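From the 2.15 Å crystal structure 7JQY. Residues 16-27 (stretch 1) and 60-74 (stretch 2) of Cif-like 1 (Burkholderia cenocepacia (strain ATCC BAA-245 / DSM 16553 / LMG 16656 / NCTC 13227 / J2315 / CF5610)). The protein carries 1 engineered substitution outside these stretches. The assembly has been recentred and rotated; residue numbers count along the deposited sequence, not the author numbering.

Stretch 1 (16-27) PGLPAGFERRFS
Stretch 2 (60-74) TWYTWRHVMPALAED

Both stretches belong to one chain and bury 603 Å² between them. They run in the same direction: Leu18 CA lies 6.0 Å from Arg65 CA, Pro19 CA 6.6 Å from His66 CA, and Phe22 CA 7.1 Å from Pro69 CA. No direct hydrogen bond crosses, so packing and one water join them.

In stretch 1, Pro16 to Pro19 is extended apart from Gly17, whose phi/psi of 99/-179 calls for glycine. A type II turn from Pro19 to Phe22 follows, closed by Phe22 N to Pro19 O at 3.1 Å, with Gly21 at 85/-6. A weakly bonded helical turn then leads into a strand at Ser27.

Stretch 2 starts with Thr60, whose OG1 accepts a hydrogen bond from Tyr62 N at 3.2 Å. A 3-10 segment covers 61-63. Trp61 (chi1 p, chi2 -94°) points toward stretch 1. Its CZ3 is 3.6 Å from Phe22 CZ. Their six-membered rings lie near parallel, at 24°, but are slid apart with centroids 5.8 Å distant, so they barely overlap. Trp61 CH2 also meets Leu18 CD2 at 4.0 Å.

Tyr62 (t, 81°) brings CE1 to 3.6 Å from Leu18 CD2 and OH to 3.3 Å from Gly17 CA. Leu18 is m,t.

Arg65 (p, t, t, -86°) is held by NH1 to Tyr62 O, 2.9 Å. Its NE donates to a water at 2.8 Å. That water donates to Gly17 O at 3.0 Å and also bonds His66 NE2 at 2.8 Å. The water thus links a loop carbonyl to two polar side chains. Arg65 O lies 3.4 Å from Pro19 CG and 3.6 Å from Phe22 CE2.

His66 (m, -62°) places ND1 4.1 Å from Pro19 CD. Val67 points away.

Helix 68-73 begins with Met68 (m, t, p), which points toward stretch 1. Its CE is 3.9 Å from Phe22 CZ, at the ring edge; its CB is 3.7 Å from Phe26 CZ. Its SD is 5.3 Å from each of the two ring centroids. Phe22 is t, -79°; Phe26 is m, -92°. Met68 O lies at the Phe26 edge, 3.5 Å from CZ.

Pro69 CG makes apolar contacts with Pro19 CG and Phe22 CD2, both at 4.0 Å. Ala72 CB is 4.2 Å from Phe26 CZ and 3.9 Å from Arg25 NH1. Glu73 (m, t, -10°) lays CG over one guanidinium face of Arg25 (m, t, p, 89°), 3.9 Å from NH1.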

# COMPACT_ATOMS: atom_id res chain seq x y z
N PRO B 16 3.35 25.09 -19.39
CA PRO B 16 4.32 24.02 -19.09
C PRO B 16 5.00 23.48 -20.34
O PRO B 16 4.54 23.65 -21.47
CB PRO B 16 3.45 22.93 -18.44
CG PRO B 16 2.08 23.14 -19.03
CD PRO B 16 1.95 24.65 -19.23
N GLY B 17 6.14 22.81 -20.11
CA GLY B 17 6.83 22.05 -21.13
C GLY B 17 8.00 22.79 -21.76
O GLY B 17 8.34 23.92 -21.40
N LEU B 18 8.62 22.10 -22.71
CA LEU B 18 9.70 22.69 -23.48
C LEU B 18 9.14 23.79 -24.38
O LEU B 18 7.99 23.73 -24.82
CB LEU B 18 10.37 21.63 -24.36
CG LEU B 18 11.01 20.41 -23.68
CD1 LEU B 18 11.40 19.35 -24.72
CD2 LEU B 18 12.21 20.84 -22.86
N PRO B 19 9.94 24.83 -24.66
CA PRO B 19 9.50 25.86 -25.60
C PRO B 19 9.40 25.31 -27.01
O PRO B 19 10.04 24.32 -27.37
CB PRO B 19 10.58 26.94 -25.49
CG PRO B 19 11.80 26.20 -25.00
CD PRO B 19 11.30 25.08 -24.14
N ALA B 20 8.58 25.98 -27.83
CA ALA B 20 8.33 25.52 -29.20
C ALA B 20 9.63 25.39 -29.98
O ALA B 20 10.51 26.24 -29.90
CB ALA B 20 7.40 26.50 -29.91
N GLY B 21 9.76 24.28 -30.72
CA GLY B 21 10.93 24.05 -31.55
C GLY B 21 12.12 23.44 -30.84
O GLY B 21 13.12 23.13 -31.50
N PHE B 22 12.05 23.27 -29.52
CA PHE B 22 13.18 22.71 -28.78
C PHE B 22 13.56 21.32 -29.29
O PHE B 22 14.75 20.98 -29.36
CB PHE B 22 12.85 22.67 -27.29
CG PHE B 22 14.03 22.39 -26.40
CD1 PHE B 22 14.51 21.09 -26.24
CD2 PHE B 22 14.64 23.42 -25.68
CE1 PHE B 22 15.59 20.83 -25.41
CE2 PHE B 22 15.72 23.16 -24.85
CZ PHE B 22 16.19 21.87 -24.72
N GLU B 23 12.56 20.50 -29.66
CA GLU B 23 12.82 19.10 -30.00
C GLU B 23 13.72 18.95 -31.22
O GLU B 23 14.54 18.03 -31.27
CB GLU B 23 11.51 18.35 -30.23
CG GLU B 23 10.81 17.92 -28.96
CD GLU B 23 9.87 18.98 -28.42
OE1 GLU B 23 9.91 20.14 -28.91
OE2 GLU B 23 9.07 18.66 -27.52
N ARG B 24 13.57 19.83 -32.21
CA ARG B 24 14.31 19.72 -33.45
C ARG B 24 15.71 20.29 -33.31
O ARG B 24 16.55 20.06 -34.18
CB ARG B 24 13.57 20.45 -34.57
CG ARG B 24 12.29 19.77 -34.93
CD ARG B 24 12.58 18.64 -35.88
NE ARG B 24 11.77 17.45 -35.62
CZ ARG B 24 12.13 16.43 -34.84
NH1 ARG B 24 13.31 16.42 -34.22
NH2 ARG B 24 11.31 15.40 -34.70
N ARG B 25 15.97 21.02 -32.24
CA ARG B 25 17.28 21.66 -32.07
C ARG B 25 18.25 21.08 -31.04
O ARG B 25 19.44 21.39 -31.09
CB ARG B 25 17.10 23.15 -31.81
CG ARG B 25 16.54 23.93 -32.99
CD ARG B 25 16.41 25.41 -32.66
NE ARG B 25 17.67 25.98 -32.21
CZ ARG B 25 18.59 26.51 -33.01
NH1 ARG B 25 19.71 27.01 -32.51
NH2 ARG B 25 18.39 26.54 -34.32
N PHE B 26 17.78 20.24 -30.12
CA PHE B 26 18.69 19.71 -29.12
C PHE B 26 18.63 18.21 -29.18
O PHE B 26 17.68 17.63 -29.70
CB PHE B 26 18.35 20.25 -27.72
CG PHE B 26 18.54 21.74 -27.61
CD1 PHE B 26 19.74 22.27 -27.18
CD2 PHE B 26 17.52 22.60 -27.95
CE1 PHE B 26 19.92 23.63 -27.08
CE2 PHE B 26 17.69 23.97 -27.86
CZ PHE B 26 18.90 24.49 -27.43
N SER B 27 19.66 17.57 -28.62
CA SER B 27 19.79 16.13 -28.70
C SER B 27 20.25 15.61 -27.36
O SER B 27 21.03 16.25 -26.66
CB SER B 27 20.80 15.70 -29.78
OG SER B 27 20.42 16.21 -31.04
N THR B 60 17.29 18.70 -12.94
CA THR B 60 18.02 18.05 -14.01
C THR B 60 18.36 19.13 -15.02
O THR B 60 18.07 20.31 -14.79
CB THR B 60 17.19 16.95 -14.68
OG1 THR B 60 16.05 17.55 -15.29
CG2 THR B 60 16.77 15.87 -13.69
N TRP B 61 18.93 18.72 -16.16
CA TRP B 61 19.16 19.65 -17.26
C TRP B 61 17.90 20.41 -17.63
O TRP B 61 17.98 21.54 -18.14
CB TRP B 61 19.69 18.89 -18.48
CG TRP B 61 18.61 18.11 -19.18
CD1 TRP B 61 18.29 16.80 -18.99
CD2 TRP B 61 17.68 18.61 -20.17
NE1 TRP B 61 17.22 16.45 -19.78
CE2 TRP B 61 16.84 17.54 -20.52
CE3 TRP B 61 17.49 19.85 -20.78
CZ2 TRP B 61 15.82 17.67 -21.46
CZ3 TRP B 61 16.48 19.98 -21.72
CH2 TRP B 61 15.66 18.90 -22.05
N TYR B 62 16.73 19.81 -17.40
CA TYR B 62 15.46 20.38 -17.85
C TYR B 62 15.22 21.78 -17.31
O TYR B 62 14.38 22.51 -17.85
CB TYR B 62 14.33 19.43 -17.45
CG TYR B 62 12.92 19.84 -17.86
CD1 TYR B 62 12.45 19.62 -19.15
CD2 TYR B 62 12.05 20.43 -16.95
CE1 TYR B 62 11.15 19.98 -19.52
CE2 TYR B 62 10.76 20.78 -17.30
CZ TYR B 62 10.31 20.56 -18.59
OH TYR B 62 9.03 20.92 -18.95
N THR B 63 15.93 22.18 -16.25
CA THR B 63 15.72 23.51 -15.70
C THR B 63 16.21 24.62 -16.63
O THR B 63 15.74 25.76 -16.51
CB THR B 63 16.37 23.63 -14.32
OG1 THR B 63 15.83 24.77 -13.64
CG2 THR B 63 17.88 23.79 -14.41
N TRP B 64 17.09 24.31 -17.58
CA TRP B 64 17.63 25.28 -18.53
C TRP B 64 16.82 25.36 -19.82
O TRP B 64 17.30 25.95 -20.79
CB TRP B 64 19.08 24.94 -18.86
CG TRP B 64 19.94 24.81 -17.64
CD1 TRP B 64 20.40 23.67 -17.08
CD2 TRP B 64 20.43 25.88 -16.82
NE1 TRP B 64 21.15 23.94 -15.97
CE2 TRP B 64 21.19 25.30 -15.78
CE3 TRP B 64 20.31 27.27 -16.86
CZ2 TRP B 64 21.82 26.06 -14.79
CZ3 TRP B 64 20.94 28.03 -15.87
CH2 TRP B 64 21.68 27.42 -14.86
N ARG B 65 15.62 24.78 -19.84
CA ARG B 65 14.88 24.62 -21.08
C ARG B 65 14.57 25.95 -21.76
O ARG B 65 14.52 26.02 -22.99
CB ARG B 65 13.58 23.87 -20.82
CG ARG B 65 12.63 24.59 -19.90
CD ARG B 65 11.60 23.65 -19.34
NE ARG B 65 10.74 24.32 -18.37
CZ ARG B 65 11.03 24.47 -17.09
NH1 ARG B 65 12.18 23.97 -16.61
NH2 ARG B 65 10.18 25.11 -16.29
N HIS B 66 14.38 27.02 -20.98
CA HIS B 66 14.06 28.33 -21.54
C HIS B 66 15.29 29.18 -21.78
O HIS B 66 15.16 30.27 -22.35
CB HIS B 66 13.11 29.09 -20.61
CG HIS B 66 11.78 28.44 -20.43
ND1 HIS B 66 10.91 28.22 -21.47
CD2 HIS B 66 11.17 27.94 -19.32
CE1 HIS B 66 9.82 27.63 -21.02
NE2 HIS B 66 9.96 27.44 -19.71
N VAL B 67 16.47 28.70 -21.39
CA VAL B 67 17.70 29.44 -21.58
C VAL B 67 18.51 28.90 -22.76
O VAL B 67 19.08 29.68 -23.53
CB VAL B 67 18.52 29.41 -20.27
CG1 VAL B 67 19.92 29.95 -20.50
CG2 VAL B 67 17.81 30.22 -19.19
N MET B 68 18.54 27.58 -22.94
CA MET B 68 19.38 26.99 -24.00
C MET B 68 19.03 27.44 -25.41
O MET B 68 19.96 27.56 -26.23
CB MET B 68 19.33 25.46 -23.91
CG MET B 68 19.70 24.94 -22.54
SD MET B 68 19.00 23.32 -22.19
CE MET B 68 19.81 22.32 -23.44
N PRO B 69 17.76 27.65 -25.79
CA PRO B 69 17.51 28.12 -27.17
C PRO B 69 18.17 29.46 -27.48
O PRO B 69 18.84 29.59 -28.52
CB PRO B 69 15.98 28.21 -27.23
CG PRO B 69 15.50 27.27 -26.20
CD PRO B 69 16.50 27.35 -25.09
N ALA B 70 17.98 30.46 -26.62
CA ALA B 70 18.55 31.78 -26.88
C ALA B 70 20.08 31.74 -26.89
O ALA B 70 20.71 32.46 -27.67
CB ALA B 70 18.04 32.78 -25.84
N LEU B 71 20.69 30.92 -26.03
CA LEU B 71 22.14 30.80 -26.05
C LEU B 71 22.63 30.20 -27.36
O LEU B 71 23.58 30.70 -27.97
CB LEU B 71 22.61 29.93 -24.88
CG LEU B 71 22.60 30.55 -23.49
CD1 LEU B 71 23.06 29.55 -22.46
CD2 LEU B 71 23.48 31.79 -23.48
N ALA B 72 21.95 29.16 -27.84
CA ALA B 72 22.37 28.51 -29.07
C ALA B 72 22.07 29.37 -30.30
O ALA B 72 22.75 29.22 -31.32
CB ALA B 72 21.68 27.15 -29.19
N GLU B 73 21.04 30.22 -30.25
CA GLU B 73 20.73 30.96 -31.47
C GLU B 73 21.79 32.06 -31.67
O GLU B 73 21.93 32.58 -32.79
CB GLU B 73 19.30 31.51 -31.43
CG GLU B 73 18.15 30.48 -31.48
CD GLU B 73 16.74 31.04 -31.37
OE1 GLU B 73 16.60 32.26 -31.06
OE2 GLU B 73 15.81 30.17 -31.26
N ASP B 74 22.53 32.43 -30.61
CA ASP B 74 23.62 33.41 -30.67
C ASP B 74 24.96 32.76 -30.94
O ASP B 74 26.01 33.38 -30.69
CB ASP B 74 23.74 34.19 -29.36
CG ASP B 74 23.21 35.60 -29.46
OD1 ASP B 74 22.32 35.83 -30.31
OD2 ASP B 74 23.71 36.48 -28.72
O HOH W 1 8.16 25.44 -18.81